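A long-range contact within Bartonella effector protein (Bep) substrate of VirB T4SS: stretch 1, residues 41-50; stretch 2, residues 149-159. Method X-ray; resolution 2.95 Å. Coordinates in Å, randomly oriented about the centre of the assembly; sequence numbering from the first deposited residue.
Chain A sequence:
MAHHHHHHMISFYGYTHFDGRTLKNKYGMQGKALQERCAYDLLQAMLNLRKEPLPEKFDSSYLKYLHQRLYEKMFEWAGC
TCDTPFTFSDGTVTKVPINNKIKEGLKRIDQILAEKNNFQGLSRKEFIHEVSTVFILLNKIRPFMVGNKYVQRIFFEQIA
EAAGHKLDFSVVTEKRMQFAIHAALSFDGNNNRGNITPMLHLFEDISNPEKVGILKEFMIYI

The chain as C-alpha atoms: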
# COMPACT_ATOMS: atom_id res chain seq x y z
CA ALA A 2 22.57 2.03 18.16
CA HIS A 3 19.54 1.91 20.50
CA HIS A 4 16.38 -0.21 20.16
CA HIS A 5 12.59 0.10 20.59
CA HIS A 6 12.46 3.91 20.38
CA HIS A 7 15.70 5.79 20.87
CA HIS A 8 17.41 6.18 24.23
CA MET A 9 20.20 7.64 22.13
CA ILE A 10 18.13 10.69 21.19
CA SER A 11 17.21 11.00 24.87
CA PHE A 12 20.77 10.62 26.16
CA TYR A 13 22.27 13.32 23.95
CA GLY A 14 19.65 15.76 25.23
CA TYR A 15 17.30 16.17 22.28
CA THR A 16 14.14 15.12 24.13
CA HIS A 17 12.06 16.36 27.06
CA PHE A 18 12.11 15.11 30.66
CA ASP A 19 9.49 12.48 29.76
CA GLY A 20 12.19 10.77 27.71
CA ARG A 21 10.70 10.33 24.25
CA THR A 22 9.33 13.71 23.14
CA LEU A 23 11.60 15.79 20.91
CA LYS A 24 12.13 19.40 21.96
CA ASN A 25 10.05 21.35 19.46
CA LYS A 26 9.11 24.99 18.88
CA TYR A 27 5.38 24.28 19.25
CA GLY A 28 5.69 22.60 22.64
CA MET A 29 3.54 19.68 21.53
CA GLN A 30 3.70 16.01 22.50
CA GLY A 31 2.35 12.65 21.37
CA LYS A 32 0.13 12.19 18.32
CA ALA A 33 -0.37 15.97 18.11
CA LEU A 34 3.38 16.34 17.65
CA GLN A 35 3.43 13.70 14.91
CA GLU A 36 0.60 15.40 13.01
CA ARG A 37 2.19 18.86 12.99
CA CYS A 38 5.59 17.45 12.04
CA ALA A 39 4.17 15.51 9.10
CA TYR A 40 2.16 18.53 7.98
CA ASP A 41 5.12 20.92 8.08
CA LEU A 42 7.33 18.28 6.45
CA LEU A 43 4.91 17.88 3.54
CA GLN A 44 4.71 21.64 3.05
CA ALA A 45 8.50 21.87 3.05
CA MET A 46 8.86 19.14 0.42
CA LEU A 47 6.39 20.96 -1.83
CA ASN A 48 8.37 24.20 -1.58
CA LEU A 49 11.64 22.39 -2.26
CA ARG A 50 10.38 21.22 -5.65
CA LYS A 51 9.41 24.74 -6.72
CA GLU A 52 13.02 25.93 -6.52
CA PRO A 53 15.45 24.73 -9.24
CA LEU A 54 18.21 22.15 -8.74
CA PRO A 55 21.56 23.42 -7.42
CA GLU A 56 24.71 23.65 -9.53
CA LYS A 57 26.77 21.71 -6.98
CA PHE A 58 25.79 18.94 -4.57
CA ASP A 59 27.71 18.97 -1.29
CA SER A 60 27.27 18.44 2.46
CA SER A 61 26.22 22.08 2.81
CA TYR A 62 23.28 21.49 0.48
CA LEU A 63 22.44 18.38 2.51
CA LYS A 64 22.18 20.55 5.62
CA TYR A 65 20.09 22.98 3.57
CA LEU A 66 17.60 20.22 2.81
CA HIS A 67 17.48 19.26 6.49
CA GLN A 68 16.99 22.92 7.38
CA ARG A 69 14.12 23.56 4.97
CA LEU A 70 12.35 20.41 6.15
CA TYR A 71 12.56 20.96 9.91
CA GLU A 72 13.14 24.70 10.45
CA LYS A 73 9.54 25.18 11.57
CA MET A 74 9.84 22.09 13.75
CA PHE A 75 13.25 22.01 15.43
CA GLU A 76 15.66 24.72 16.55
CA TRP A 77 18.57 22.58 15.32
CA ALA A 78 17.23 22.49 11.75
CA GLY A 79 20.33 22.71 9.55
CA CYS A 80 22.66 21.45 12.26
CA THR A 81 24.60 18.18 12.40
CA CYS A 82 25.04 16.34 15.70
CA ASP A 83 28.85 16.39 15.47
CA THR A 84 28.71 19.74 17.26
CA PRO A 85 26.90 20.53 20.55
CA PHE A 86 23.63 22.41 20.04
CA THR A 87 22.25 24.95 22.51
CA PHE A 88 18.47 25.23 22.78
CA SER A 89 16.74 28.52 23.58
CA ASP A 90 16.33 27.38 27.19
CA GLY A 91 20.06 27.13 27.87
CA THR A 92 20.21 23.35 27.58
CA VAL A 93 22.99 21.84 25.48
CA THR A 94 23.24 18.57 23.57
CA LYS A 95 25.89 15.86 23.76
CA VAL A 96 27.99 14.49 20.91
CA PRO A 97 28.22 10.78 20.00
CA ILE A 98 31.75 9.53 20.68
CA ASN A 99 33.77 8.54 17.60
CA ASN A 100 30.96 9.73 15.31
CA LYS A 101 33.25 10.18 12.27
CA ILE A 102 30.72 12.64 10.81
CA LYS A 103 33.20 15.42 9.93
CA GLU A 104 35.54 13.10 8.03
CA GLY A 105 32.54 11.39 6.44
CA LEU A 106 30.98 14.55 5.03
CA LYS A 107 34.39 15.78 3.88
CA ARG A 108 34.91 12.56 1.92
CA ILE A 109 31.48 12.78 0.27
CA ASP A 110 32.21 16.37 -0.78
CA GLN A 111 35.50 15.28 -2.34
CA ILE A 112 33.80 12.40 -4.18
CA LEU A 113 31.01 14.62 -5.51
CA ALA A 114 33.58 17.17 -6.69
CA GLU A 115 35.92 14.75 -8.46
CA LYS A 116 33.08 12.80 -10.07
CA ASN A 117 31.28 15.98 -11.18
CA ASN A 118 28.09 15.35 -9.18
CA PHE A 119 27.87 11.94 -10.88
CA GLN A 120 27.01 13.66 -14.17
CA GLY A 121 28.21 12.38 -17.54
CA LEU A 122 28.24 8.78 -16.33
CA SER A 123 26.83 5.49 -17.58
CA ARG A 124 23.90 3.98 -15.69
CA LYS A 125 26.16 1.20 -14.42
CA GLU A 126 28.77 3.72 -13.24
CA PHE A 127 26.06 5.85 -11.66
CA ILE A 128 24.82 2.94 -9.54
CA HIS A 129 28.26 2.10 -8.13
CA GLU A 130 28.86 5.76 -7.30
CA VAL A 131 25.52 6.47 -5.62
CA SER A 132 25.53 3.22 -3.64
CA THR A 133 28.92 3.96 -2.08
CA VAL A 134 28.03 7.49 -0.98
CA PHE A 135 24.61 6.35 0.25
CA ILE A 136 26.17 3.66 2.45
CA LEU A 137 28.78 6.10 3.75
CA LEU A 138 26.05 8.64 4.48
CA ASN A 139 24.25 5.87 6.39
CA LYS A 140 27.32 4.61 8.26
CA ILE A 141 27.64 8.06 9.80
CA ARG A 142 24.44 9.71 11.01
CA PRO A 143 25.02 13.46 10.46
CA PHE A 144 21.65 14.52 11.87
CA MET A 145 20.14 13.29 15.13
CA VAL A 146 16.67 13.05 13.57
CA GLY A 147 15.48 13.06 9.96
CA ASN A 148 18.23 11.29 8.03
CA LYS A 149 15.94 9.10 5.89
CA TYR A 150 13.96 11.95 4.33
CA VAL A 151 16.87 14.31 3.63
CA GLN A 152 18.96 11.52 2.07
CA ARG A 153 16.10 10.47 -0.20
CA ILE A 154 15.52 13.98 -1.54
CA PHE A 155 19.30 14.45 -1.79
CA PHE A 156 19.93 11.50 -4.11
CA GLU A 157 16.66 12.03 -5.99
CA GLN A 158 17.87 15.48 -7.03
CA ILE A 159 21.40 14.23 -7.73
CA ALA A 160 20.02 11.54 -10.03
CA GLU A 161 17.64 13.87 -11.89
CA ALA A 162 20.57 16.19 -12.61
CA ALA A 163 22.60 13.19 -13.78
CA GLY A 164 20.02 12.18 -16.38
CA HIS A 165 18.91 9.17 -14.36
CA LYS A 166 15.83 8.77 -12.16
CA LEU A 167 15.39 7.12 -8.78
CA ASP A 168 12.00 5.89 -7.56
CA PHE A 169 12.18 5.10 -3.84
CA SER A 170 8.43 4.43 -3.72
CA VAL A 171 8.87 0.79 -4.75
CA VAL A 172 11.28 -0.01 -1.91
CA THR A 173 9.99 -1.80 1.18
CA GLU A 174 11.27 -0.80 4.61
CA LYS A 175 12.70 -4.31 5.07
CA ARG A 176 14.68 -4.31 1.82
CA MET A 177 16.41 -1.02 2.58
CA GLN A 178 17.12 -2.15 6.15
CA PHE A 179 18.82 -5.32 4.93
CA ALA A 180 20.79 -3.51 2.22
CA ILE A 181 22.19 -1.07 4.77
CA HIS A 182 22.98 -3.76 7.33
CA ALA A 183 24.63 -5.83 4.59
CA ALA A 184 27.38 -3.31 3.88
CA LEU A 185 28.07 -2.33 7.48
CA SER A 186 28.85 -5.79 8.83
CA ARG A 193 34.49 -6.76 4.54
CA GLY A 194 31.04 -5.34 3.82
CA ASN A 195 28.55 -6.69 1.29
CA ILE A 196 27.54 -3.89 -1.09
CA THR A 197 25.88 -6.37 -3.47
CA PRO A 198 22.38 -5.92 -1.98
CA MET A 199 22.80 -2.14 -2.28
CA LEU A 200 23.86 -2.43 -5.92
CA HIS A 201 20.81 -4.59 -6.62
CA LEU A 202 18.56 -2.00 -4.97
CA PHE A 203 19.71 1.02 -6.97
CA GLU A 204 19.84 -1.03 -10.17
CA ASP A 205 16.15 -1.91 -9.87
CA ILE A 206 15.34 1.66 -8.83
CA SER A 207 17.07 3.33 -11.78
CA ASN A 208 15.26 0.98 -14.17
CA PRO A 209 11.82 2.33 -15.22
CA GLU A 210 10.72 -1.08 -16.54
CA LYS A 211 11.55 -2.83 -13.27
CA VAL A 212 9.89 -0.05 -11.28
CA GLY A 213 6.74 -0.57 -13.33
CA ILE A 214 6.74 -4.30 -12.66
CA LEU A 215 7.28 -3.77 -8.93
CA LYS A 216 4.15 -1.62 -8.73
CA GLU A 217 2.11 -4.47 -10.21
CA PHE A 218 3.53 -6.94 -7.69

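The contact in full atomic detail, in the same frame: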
# COMPACT_ATOMS: atom_id res chain seq x y z
N ASP A 41 4.08 19.95 8.41
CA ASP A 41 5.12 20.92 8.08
C ASP A 41 6.16 20.30 7.15
O ASP A 41 6.73 20.99 6.30
CB ASP A 41 5.81 21.42 9.35
CG ASP A 41 4.95 22.38 10.15
OD1 ASP A 41 3.93 22.85 9.61
OD2 ASP A 41 5.30 22.66 11.31
N LEU A 42 6.39 19.00 7.30
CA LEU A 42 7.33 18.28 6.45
C LEU A 42 6.83 18.20 5.02
O LEU A 42 7.60 18.33 4.07
CB LEU A 42 7.57 16.88 7.01
CG LEU A 42 8.71 16.07 6.40
CD1 LEU A 42 10.05 16.74 6.66
CD2 LEU A 42 8.71 14.67 6.98
N LEU A 43 5.52 17.97 4.86
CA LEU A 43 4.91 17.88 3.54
C LEU A 43 4.92 19.23 2.83
O LEU A 43 5.13 19.30 1.62
CB LEU A 43 3.48 17.35 3.64
CG LEU A 43 2.72 17.20 2.32
CD1 LEU A 43 3.49 16.30 1.36
CD2 LEU A 43 1.32 16.65 2.56
N GLN A 44 4.69 20.29 3.59
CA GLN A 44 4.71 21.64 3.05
C GLN A 44 6.11 22.00 2.58
O GLN A 44 6.29 22.64 1.54
CB GLN A 44 4.23 22.65 4.10
CG GLN A 44 4.28 24.10 3.65
CD GLN A 44 3.24 24.42 2.59
OE1 GLN A 44 2.28 23.68 2.40
NE2 GLN A 44 3.44 25.54 1.90
N ALA A 45 7.11 21.59 3.36
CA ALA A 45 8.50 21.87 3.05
C ALA A 45 8.96 21.16 1.78
O ALA A 45 9.70 21.73 0.98
CB ALA A 45 9.39 21.47 4.22
N MET A 46 8.51 19.92 1.61
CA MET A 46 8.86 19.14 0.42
C MET A 46 8.27 19.76 -0.84
O MET A 46 8.89 19.74 -1.91
CB MET A 46 8.39 17.69 0.56
CG MET A 46 9.13 16.90 1.62
SD MET A 46 8.58 15.18 1.69
CE MET A 46 9.64 14.54 2.99
N LEU A 47 7.06 20.31 -0.71
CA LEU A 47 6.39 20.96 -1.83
C LEU A 47 7.15 22.21 -2.27
O LEU A 47 7.31 22.46 -3.47
CB LEU A 47 4.96 21.33 -1.45
CG LEU A 47 4.12 21.97 -2.56
CD1 LEU A 47 4.00 21.03 -3.75
CD2 LEU A 47 2.75 22.37 -2.05
N ASN A 48 7.62 22.98 -1.30
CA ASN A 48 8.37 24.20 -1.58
C ASN A 48 9.75 23.92 -2.16
O ASN A 48 10.27 24.71 -2.95
CB ASN A 48 8.50 25.04 -0.31
CG ASN A 48 7.16 25.53 0.21
OD1 ASN A 48 6.18 25.61 -0.54
ND2 ASN A 48 7.10 25.87 1.49
N LEU A 49 10.33 22.79 -1.77
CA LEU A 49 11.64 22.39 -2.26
C LEU A 49 11.63 22.07 -3.75
O LEU A 49 12.62 22.27 -4.44
CB LEU A 49 12.16 21.18 -1.48
CG LEU A 49 12.82 21.46 -0.13
CD1 LEU A 49 13.27 20.17 0.53
CD2 LEU A 49 13.99 22.42 -0.31
N ARG A 50 10.50 21.56 -4.24
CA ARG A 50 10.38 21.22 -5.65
C ARG A 50 10.19 22.45 -6.53
O ARG A 50 10.55 22.43 -7.71
CB ARG A 50 9.22 20.24 -5.86
CG ARG A 50 9.45 18.90 -5.19
CD ARG A 50 8.66 17.78 -5.86
NE ARG A 50 8.84 16.51 -5.17
CZ ARG A 50 8.10 15.42 -5.41
NH1 ARG A 50 7.14 15.46 -6.32
NH2 ARG A 50 8.33 14.30 -4.74
N LYS A 149 16.58 9.82 6.99
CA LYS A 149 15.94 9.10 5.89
C LYS A 149 15.35 10.01 4.82
O LYS A 149 15.54 9.79 3.63
CB LYS A 149 14.84 8.19 6.44
N TYR A 150 14.64 11.05 5.25
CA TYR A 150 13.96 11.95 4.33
C TYR A 150 14.92 12.86 3.57
O TYR A 150 14.75 13.09 2.37
CB TYR A 150 12.93 12.79 5.08
CG TYR A 150 11.69 12.02 5.45
CD1 TYR A 150 11.08 11.16 4.53
CD2 TYR A 150 11.12 12.12 6.71
CE1 TYR A 150 9.95 10.45 4.86
CE2 TYR A 150 9.99 11.40 7.05
CZ TYR A 150 9.41 10.57 6.12
OH TYR A 150 8.28 9.86 6.45
N VAL A 151 15.94 13.37 4.26
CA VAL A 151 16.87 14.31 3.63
C VAL A 151 17.80 13.59 2.66
O VAL A 151 18.24 14.17 1.67
CB VAL A 151 17.70 15.09 4.67
CG1 VAL A 151 16.78 15.87 5.59
CG2 VAL A 151 18.59 14.15 5.48
N GLN A 152 18.11 12.32 2.95
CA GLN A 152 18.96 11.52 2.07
C GLN A 152 18.21 11.13 0.80
O GLN A 152 18.80 11.08 -0.28
CB GLN A 152 19.46 10.27 2.79
CG GLN A 152 20.46 10.54 3.89
CD GLN A 152 20.85 9.28 4.64
OE1 GLN A 152 20.33 8.20 4.37
NE2 GLN A 152 21.76 9.42 5.60
N ARG A 153 16.92 10.85 0.94
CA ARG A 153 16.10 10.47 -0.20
C ARG A 153 15.99 11.61 -1.19
O ARG A 153 16.23 11.43 -2.39
CB ARG A 153 14.71 10.02 0.26
CG ARG A 153 13.76 9.69 -0.87
CD ARG A 153 12.47 9.06 -0.37
NE ARG A 153 11.49 8.91 -1.43
CZ ARG A 153 10.33 8.28 -1.30
NH1 ARG A 153 10.00 7.72 -0.14
NH2 ARG A 153 9.49 8.20 -2.33
N ILE A 154 15.62 12.79 -0.70
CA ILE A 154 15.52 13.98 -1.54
C ILE A 154 16.88 14.33 -2.15
O ILE A 154 16.96 14.75 -3.31
CB ILE A 154 14.99 15.19 -0.74
CG1 ILE A 154 13.61 14.87 -0.15
CG2 ILE A 154 14.92 16.43 -1.62
CD1 ILE A 154 12.99 16.02 0.61
N PHE A 155 17.93 14.14 -1.36
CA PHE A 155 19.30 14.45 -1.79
C PHE A 155 19.69 13.67 -3.04
O PHE A 155 20.13 14.25 -4.04
CB PHE A 155 20.28 14.17 -0.66
CG PHE A 155 21.67 14.70 -0.90
CD1 PHE A 155 21.91 16.06 -0.90
CD2 PHE A 155 22.73 13.84 -1.10
CE1 PHE A 155 23.18 16.56 -1.12
CE2 PHE A 155 24.01 14.32 -1.31
CZ PHE A 155 24.23 15.69 -1.32
N PHE A 156 19.52 12.35 -3.00
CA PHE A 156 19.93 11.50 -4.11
C PHE A 156 18.92 11.52 -5.25
O PHE A 156 19.27 11.22 -6.39
CB PHE A 156 20.15 10.07 -3.62
CG PHE A 156 21.41 9.89 -2.83
CD1 PHE A 156 22.63 9.75 -3.46
CD2 PHE A 156 21.38 9.86 -1.44
CE1 PHE A 156 23.80 9.59 -2.74
CE2 PHE A 156 22.54 9.71 -0.71
CZ PHE A 156 23.75 9.57 -1.36
N GLU A 157 17.68 11.87 -4.95
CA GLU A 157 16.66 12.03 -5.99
C GLU A 157 17.00 13.22 -6.89
O GLU A 157 16.81 13.16 -8.10
CB GLU A 157 15.27 12.20 -5.38
CG GLU A 157 14.60 10.89 -4.99
CD GLU A 157 13.26 11.10 -4.30
OE1 GLU A 157 12.50 10.12 -4.19
OE2 GLU A 157 12.98 12.24 -3.88
N GLN A 158 17.49 14.29 -6.28
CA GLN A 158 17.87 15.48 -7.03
C GLN A 158 19.20 15.29 -7.74
O GLN A 158 19.40 15.81 -8.84
CB GLN A 158 17.94 16.70 -6.10
CG GLN A 158 16.60 17.10 -5.50
CD GLN A 158 16.68 18.38 -4.70
OE1 GLN A 158 17.77 18.85 -4.37
NE2 GLN A 158 15.53 18.95 -4.38
N ILE A 159 20.12 14.56 -7.11
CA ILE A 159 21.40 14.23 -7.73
C ILE A 159 21.19 13.41 -8.99
O ILE A 159 21.80 13.68 -10.03
CB ILE A 159 22.31 13.45 -6.76
CG1 ILE A 159 22.85 14.38 -5.67
CG2 ILE A 159 23.48 12.82 -7.51
CD1 ILE A 159 23.84 13.71 -4.74

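The two helices run nearly parallel, at 16°, yet their axes come no closer than 12.7 Å. That is wide for packed helices. The backbones do not touch, and side chains span the gap. The contact is correspondingly thin, burying 268 Å² with both sides summed. No hydrogen bond or salt bridge crosses it.

Both segments are parts of longer helices, each held by its own i to i+4 backbone hydrogen bonds. The shared direction keeps the register in step. Leu-42 CA lies 9.4 Å from Tyr-150 CA. One turn later, Met-46 CA lies 8.7 Å from Ile-154 CA.

The closest contact is Leu-42 CD2 to Tyr-150 CE2, at 3.5 Å. Both residues direct their CA-to-CB bonds toward the other helix. The Leu-42 rotamer (t, p) places CD2 by the ring. Met-46 starts sideways, but its extended chain (m, t, t) brings its end nearer. Met-46 CE sits 4.0 Å from Tyr-150 CD1. Both groups approach the ring obliquely, and the packing is apolar.

Ile-154 is the second meeting point. Ile-154 CD1 lies 4.1 Å from Met-46 CG and 4.2 Å from Leu-49 CD1. Met-46 therefore touches both Tyr-150 and Ile-154, linking successive turns of the other helix. These contacts between nonpolar groups rest on van der Waals packing and the exclusion of water.

Gln-158 adds a looser polar approach. Gln-158 NE2 stands 4.4 Å from Leu-49 O, too far for a hydrogen bond. Its OE1 is hydrogen-bonded elsewhere in the structure.

The salt bridge here lies within the second helix. Arg-153 NE donates to Glu-157 OE1 at 3.2 Å, with a nearly straight angle of 171°. The four-residue spacing puts the opposite charges one turn apart. This pair does not tie the two helices together.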